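Local structure of putative ribose operon repressor (Burkholderia thailandensis, 3EGC) at residues Asn45-Val57 against Leu70-Leu84. The protein probably acts as a LacI-family transcriptional repressor that binds regulatory DNA, its sugar-binding domain resembling periplasmic binding proteins. Numbering follows the deposited sequence.
Sequences NTAEDIVREREAV and LAPSEGEHDYLRTEL
In the Rossmann-like alpha/beta subdomain of this LacI-type sugar-binding fold, Glu-53 of helix 50-62 joins the loop after strand 67-70 and the short helix 78-82. With CG anti to the backbone N (chi1 178°), its extended chain carries the carboxylate between three donors. Ser-73 N meets Glu-53 OE2 at 2.9 Å, nearly straight (N-H...O angle 178°) and close to the C-O axis. Tyr-79 OH gives a 2.6 Å bond to the anti lone pair of Glu-53 OE1. Holding one oxygen each, these two bonds limit the rotation of the buried carboxylate and would be expected to favour its ionised form. His-77 NE2 adds a weak bond to Glu-53 OE2 (3.3 Å), its ring nearly coplanar with the carboxylate. Thr-46 OG1 donates to Ser-73 OG (2.8 Å) while accepting from Glu-48 N in an ST turn. Arg-54 lays CG over one face of the Tyr-79 ring, 3.8 Å from its centroid, in a CH-pi contact; Leu-80 CG lies over the opposite face, toward the rim. Val-57 CG1 packs on Leu-84 CD1 (3.7 Å) and Leu-80 CD2. On the sheet side, Thr-46, Val-57 and Leu-70 touch Ile-14 of strand 10-15, whereas Leu-80 and Leu-84 touch Ile-90 of strand 90-93.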
loop_
_atom_site.group_PDB
_atom_site.type_symbol
_atom_site.label_atom_id
_atom_site.label_comp_id
_atom_site.label_asym_id
_atom_site.label_seq_id
_atom_site.Cartn_x
_atom_site.Cartn_y
_atom_site.Cartn_z
ATOM N N ASN A 45 -6.565 -8.203 -9.583
ATOM C CA ASN A 45 -5.168 -8.206 -9.127
ATOM C C ASN A 45 -4.482 -9.438 -9.641
ATOM O O ASN A 45 -4.947 -10.485 -9.357
ATOM C CB ASN A 45 -5.074 -8.175 -7.589
ATOM C CG ASN A 45 -3.617 -8.205 -7.094
ATOM O OD1 ASN A 45 -2.765 -7.467 -7.582
ATOM N ND2 ASN A 45 -3.346 -9.049 -6.140
ATOM N N THR A 46 -3.383 -9.292 -10.374
ATOM C CA THR A 46 -2.743 -10.435 -11.067
ATOM C C THR A 46 -1.575 -11.003 -10.329
ATOM O O THR A 46 -1.162 -12.082 -10.648
ATOM C CB THR A 46 -2.218 -10.073 -12.504
ATOM O OG1 THR A 46 -1.063 -9.215 -12.426
ATOM C CG2 THR A 46 -3.282 -9.423 -13.329
ATOM N N ALA A 47 -1.036 -10.276 -9.357
ATOM C CA ALA A 47 0.180 -10.682 -8.649
ATOM C C ALA A 47 1.296 -11.068 -9.609
ATOM O O ALA A 47 2.017 -11.999 -9.336
ATOM C CB ALA A 47 -0.073 -11.818 -7.641
ATOM N N GLU A 48 1.413 -10.314 -10.700
ATOM C CA GLU A 48 2.554 -10.379 -11.640
ATOM C C GLU A 48 2.548 -11.691 -12.429
ATOM O O GLU A 48 3.586 -12.157 -12.877
ATOM C CB GLU A 48 3.900 -10.162 -10.944
ATOM C CG GLU A 48 4.145 -8.763 -10.427
ATOM C CD GLU A 48 4.488 -7.720 -11.510
ATOM O OE1 GLU A 48 4.841 -8.112 -12.646
ATOM O OE2 GLU A 48 4.406 -6.496 -11.214
ATOM N N ASP A 49 1.363 -12.291 -12.553
ATOM C CA ASP A 49 1.177 -13.494 -13.342
ATOM C C ASP A 49 0.452 -13.136 -14.665
ATOM O O ASP A 49 -0.718 -12.765 -14.673
ATOM C CB ASP A 49 0.381 -14.501 -12.527
ATOM C CG ASP A 49 0.226 -15.869 -13.241
ATOM O OD1 ASP A 49 -0.576 -16.700 -12.777
ATOM O OD2 ASP A 49 0.905 -16.132 -14.252
ATOM N N ILE A 50 1.147 -13.259 -15.775
ATOM C CA ILE A 50 0.570 -12.941 -17.081
ATOM C C ILE A 50 -0.679 -13.821 -17.432
ATOM O O ILE A 50 -1.567 -13.390 -18.155
ATOM C CB ILE A 50 1.652 -13.030 -18.180
ATOM C CG1 ILE A 50 1.180 -12.352 -19.462
ATOM C CG2 ILE A 50 2.118 -14.487 -18.367
ATOM C CD1 ILE A 50 1.330 -10.881 -19.436
ATOM N N VAL A 51 -0.760 -15.027 -16.899
ATOM C CA VAL A 51 -1.857 -15.928 -17.197
ATOM C C VAL A 51 -3.132 -15.434 -16.465
ATOM O O VAL A 51 -4.232 -15.449 -16.990
ATOM C CB VAL A 51 -1.514 -17.397 -16.771
ATOM C CG1 VAL A 51 -2.763 -18.276 -16.759
ATOM C CG2 VAL A 51 -0.435 -18.024 -17.687
ATOM N N ARG A 52 -2.979 -14.993 -15.238
ATOM C CA ARG A 52 -4.020 -14.239 -14.595
ATOM C C ARG A 52 -4.389 -12.900 -15.275
ATOM O O ARG A 52 -5.546 -12.562 -15.321
ATOM C CB ARG A 52 -3.692 -14.026 -13.102
ATOM C CG ARG A 52 -3.755 -15.316 -12.343
ATOM C CD ARG A 52 -3.044 -15.258 -10.970
ATOM N NE ARG A 52 -3.589 -14.163 -10.184
ATOM C CZ ARG A 52 -3.220 -13.895 -8.949
ATOM N NH1 ARG A 52 -3.750 -12.848 -8.310
ATOM N NH2 ARG A 52 -2.317 -14.681 -8.357
ATOM N N GLU A 53 -3.409 -12.177 -15.815
ATOM C CA GLU A 53 -3.717 -10.957 -16.541
ATOM C C GLU A 53 -4.672 -11.220 -17.746
ATOM O O GLU A 53 -5.682 -10.527 -17.954
ATOM C CB GLU A 53 -2.436 -10.243 -17.000
ATOM C CG GLU A 53 -2.713 -8.993 -17.789
ATOM C CD GLU A 53 -1.472 -8.472 -18.494
ATOM O OE1 GLU A 53 -1.385 -8.641 -19.736
ATOM O OE2 GLU A 53 -0.585 -7.896 -17.840
ATOM N N ARG A 54 -4.316 -12.224 -18.533
ATOM C CA ARG A 54 -5.066 -12.582 -19.716
ATOM C C ARG A 54 -6.455 -13.064 -19.307
ATOM O O ARG A 54 -7.420 -12.781 -19.969
ATOM C CB ARG A 54 -4.319 -13.688 -20.471
ATOM C CG ARG A 54 -4.824 -13.910 -21.853
ATOM C CD ARG A 54 -3.842 -14.851 -22.653
ATOM N NE ARG A 54 -2.580 -15.150 -21.981
ATOM C CZ ARG A 54 -2.064 -16.375 -21.773
ATOM N NH1 ARG A 54 -2.710 -17.467 -22.154
ATOM N NH2 ARG A 54 -0.873 -16.495 -21.187
ATOM N N GLU A 55 -6.567 -13.773 -18.198
ATOM C CA GLU A 55 -7.877 -14.187 -17.736
ATOM C C GLU A 55 -8.738 -13.042 -17.257
ATOM O O GLU A 55 -9.983 -13.042 -17.445
ATOM C CB GLU A 55 -7.778 -15.240 -16.614
ATOM C CG GLU A 55 -7.149 -16.547 -17.113
ATOM C CD GLU A 55 -6.980 -17.627 -16.041
ATOM O OE1 GLU A 55 -6.901 -18.830 -16.430
ATOM O OE2 GLU A 55 -6.888 -17.282 -14.835
ATOM N N ALA A 56 -8.104 -12.073 -16.594
ATOM C CA ALA A 56 -8.852 -10.900 -16.187
ATOM C C ALA A 56 -9.355 -10.138 -17.423
ATOM O O ALA A 56 -10.534 -9.733 -17.469
ATOM C CB ALA A 56 -8.059 -10.042 -15.291
ATOM N N VAL A 57 -8.482 -9.980 -18.428
ATOM C CA VAL A 57 -8.809 -9.154 -19.587
ATOM C C VAL A 57 -10.067 -9.758 -20.253
ATOM O O VAL A 57 -11.027 -9.064 -20.503
ATOM C CB VAL A 57 -7.644 -9.059 -20.629
ATOM C CG1 VAL A 57 -8.169 -8.491 -21.998
ATOM C CG2 VAL A 57 -6.493 -8.164 -20.125
ATOM N N LEU A 70 -4.634 -0.851 -17.574
ATOM C CA LEU A 70 -3.865 -2.054 -17.347
ATOM C C LEU A 70 -2.455 -1.728 -16.831
ATOM O O LEU A 70 -1.674 -1.075 -17.501
ATOM C CB LEU A 70 -3.808 -2.872 -18.677
ATOM C CG LEU A 70 -2.830 -4.044 -18.662
ATOM C CD1 LEU A 70 -3.176 -5.071 -17.565
ATOM C CD2 LEU A 70 -2.674 -4.791 -20.046
ATOM N N ALA A 71 -2.143 -2.142 -15.636
ATOM C CA ALA A 71 -0.744 -2.167 -15.198
ATOM C C ALA A 71 -0.145 -3.539 -15.570
ATOM O O ALA A 71 -0.349 -4.541 -14.871
ATOM C CB ALA A 71 -0.632 -1.937 -13.688
ATOM N N PRO A 72 0.584 -3.581 -16.665
ATOM C CA PRO A 72 0.986 -4.830 -17.223
ATOM C C PRO A 72 1.945 -5.670 -16.371
ATOM O O PRO A 72 2.860 -5.156 -15.710
ATOM C CB PRO A 72 1.653 -4.430 -18.561
ATOM C CG PRO A 72 1.244 -3.005 -18.804
ATOM C CD PRO A 72 1.032 -2.441 -17.468
ATOM N N SER A 73 1.724 -6.964 -16.417
ATOM C CA SER A 73 2.594 -7.892 -15.757
ATOM C C SER A 73 3.634 -8.217 -16.805
ATOM O O SER A 73 3.390 -8.020 -18.009
ATOM C CB SER A 73 1.801 -9.146 -15.410
ATOM O OG SER A 73 0.969 -8.906 -14.282
ATOM N N GLU A 74 4.799 -8.660 -16.368
ATOM C CA GLU A 74 5.890 -8.948 -17.283
ATOM C C GLU A 74 5.501 -10.165 -18.081
ATOM O O GLU A 74 5.193 -11.204 -17.505
ATOM C CB GLU A 74 7.185 -9.257 -16.526
ATOM C CG GLU A 74 8.396 -9.433 -17.431
ATOM C CD GLU A 74 9.675 -9.686 -16.667
ATOM O OE1 GLU A 74 9.617 -10.049 -15.481
ATOM O OE2 GLU A 74 10.759 -9.556 -17.264
ATOM N N GLY A 75 5.570 -10.040 -19.404
ATOM C CA GLY A 75 5.259 -11.105 -20.319
ATOM C C GLY A 75 4.830 -10.508 -21.666
ATOM O O GLY A 75 4.894 -9.289 -21.837
ATOM N N GLU A 76 4.379 -11.363 -22.590
ATOM C CA GLU A 76 3.955 -10.943 -23.930
ATOM C C GLU A 76 2.556 -10.343 -23.922
ATOM O O GLU A 76 1.681 -10.838 -23.285
ATOM C CB GLU A 76 3.975 -12.124 -24.931
ATOM C CG GLU A 76 3.945 -11.688 -26.433
ATOM C CD GLU A 76 3.760 -12.844 -27.415
ATOM O OE1 GLU A 76 3.044 -13.810 -27.071
ATOM O OE2 GLU A 76 4.323 -12.774 -28.538
ATOM N N HIS A 77 2.333 -9.276 -24.673
ATOM C CA HIS A 77 1.000 -8.675 -24.692
ATOM C C HIS A 77 0.314 -8.661 -26.058
ATOM O O HIS A 77 -0.701 -8.019 -26.238
ATOM C CB HIS A 77 1.065 -7.291 -24.057
ATOM C CG HIS A 77 1.425 -7.333 -22.603
ATOM N ND1 HIS A 77 2.723 -7.226 -22.146
ATOM C CD2 HIS A 77 0.658 -7.550 -21.510
ATOM C CE1 HIS A 77 2.728 -7.345 -20.831
ATOM N NE2 HIS A 77 1.490 -7.545 -20.422
ATOM N N ASP A 78 0.853 -9.401 -27.019
ATOM C CA ASP A 78 0.275 -9.471 -28.350
ATOM C C ASP A 78 -1.155 -10.006 -28.370
ATOM O O ASP A 78 -1.930 -9.627 -29.238
ATOM C CB ASP A 78 1.118 -10.296 -29.242
ATOM N N TYR A 79 -1.496 -10.875 -27.427
ATOM C CA TYR A 79 -2.832 -11.390 -27.297
ATOM C C TYR A 79 -3.825 -10.253 -27.168
ATOM O O TYR A 79 -4.999 -10.409 -27.489
ATOM C CB TYR A 79 -2.955 -12.329 -26.073
ATOM C CG TYR A 79 -3.086 -11.601 -24.722
ATOM C CD1 TYR A 79 -4.345 -11.235 -24.212
ATOM C CD2 TYR A 79 -1.951 -11.269 -23.980
ATOM C CE1 TYR A 79 -4.451 -10.591 -22.986
ATOM C CE2 TYR A 79 -2.043 -10.611 -22.763
ATOM C CZ TYR A 79 -3.284 -10.271 -22.266
ATOM O OH TYR A 79 -3.363 -9.600 -21.070
ATOM N N LEU A 80 -3.385 -9.106 -26.668
ATOM C CA LEU A 80 -4.300 -7.973 -26.604
ATOM C C LEU A 80 -4.704 -7.556 -27.991
ATOM O O LEU A 80 -5.860 -7.156 -28.271
ATOM C CB LEU A 80 -3.679 -6.795 -25.855
ATOM C CG LEU A 80 -3.535 -6.994 -24.336
ATOM C CD1 LEU A 80 -2.612 -5.964 -23.733
ATOM C CD2 LEU A 80 -4.909 -6.981 -23.687
ATOM N N ARG A 81 -3.735 -7.605 -28.873
ATOM C CA ARG A 81 -3.968 -7.023 -30.172
ATOM C C ARG A 81 -4.698 -8.010 -31.052
ATOM O O ARG A 81 -5.316 -7.603 -31.993
ATOM C CB ARG A 81 -2.644 -6.615 -30.772
ATOM C CG ARG A 81 -2.163 -7.513 -31.849
ATOM C CD ARG A 81 -1.631 -6.596 -32.910
ATOM N NE ARG A 81 -0.191 -6.437 -32.834
ATOM C CZ ARG A 81 0.650 -7.039 -33.672
ATOM N NH1 ARG A 81 1.952 -6.816 -33.552
ATOM N NH2 ARG A 81 0.187 -7.861 -34.620
ATOM N N THR A 82 -4.691 -9.304 -30.703
ATOM C CA THR A 82 -5.369 -10.285 -31.547
ATOM C C THR A 82 -6.680 -10.794 -30.983
ATOM O O THR A 82 -7.483 -11.308 -31.738
ATOM C CB THR A 82 -4.483 -11.486 -31.895
ATOM O OG1 THR A 82 -4.196 -12.237 -30.705
ATOM C CG2 THR A 82 -3.178 -11.002 -32.557
ATOM N N GLU A 83 -6.899 -10.650 -29.678
ATOM C CA GLU A 83 -8.080 -11.222 -29.010
ATOM C C GLU A 83 -9.085 -10.176 -28.629
ATOM O O GLU A 83 -10.048 -10.453 -27.872
ATOM C CB GLU A 83 -7.701 -11.907 -27.708
ATOM C CG GLU A 83 -7.428 -13.377 -27.823
ATOM C CD GLU A 83 -5.972 -13.657 -27.832
ATOM O OE1 GLU A 83 -5.504 -14.251 -26.822
ATOM O OE2 GLU A 83 -5.291 -13.273 -28.832
ATOM N N LEU A 84 -8.881 -8.963 -29.112
ATOM C CA LEU A 84 -9.792 -7.899 -28.756
ATOM C C LEU A 84 -10.091 -7.033 -29.965
ATOM O O LEU A 84 -9.261 -6.879 -30.864
ATOM C CB LEU A 84 -9.219 -7.035 -27.620
ATOM C CG LEU A 84 -9.079 -7.680 -26.235
ATOM C CD1 LEU A 84 -8.180 -6.827 -25.352
ATOM C CD2 LEU A 84 -10.440 -7.844 -25.599
#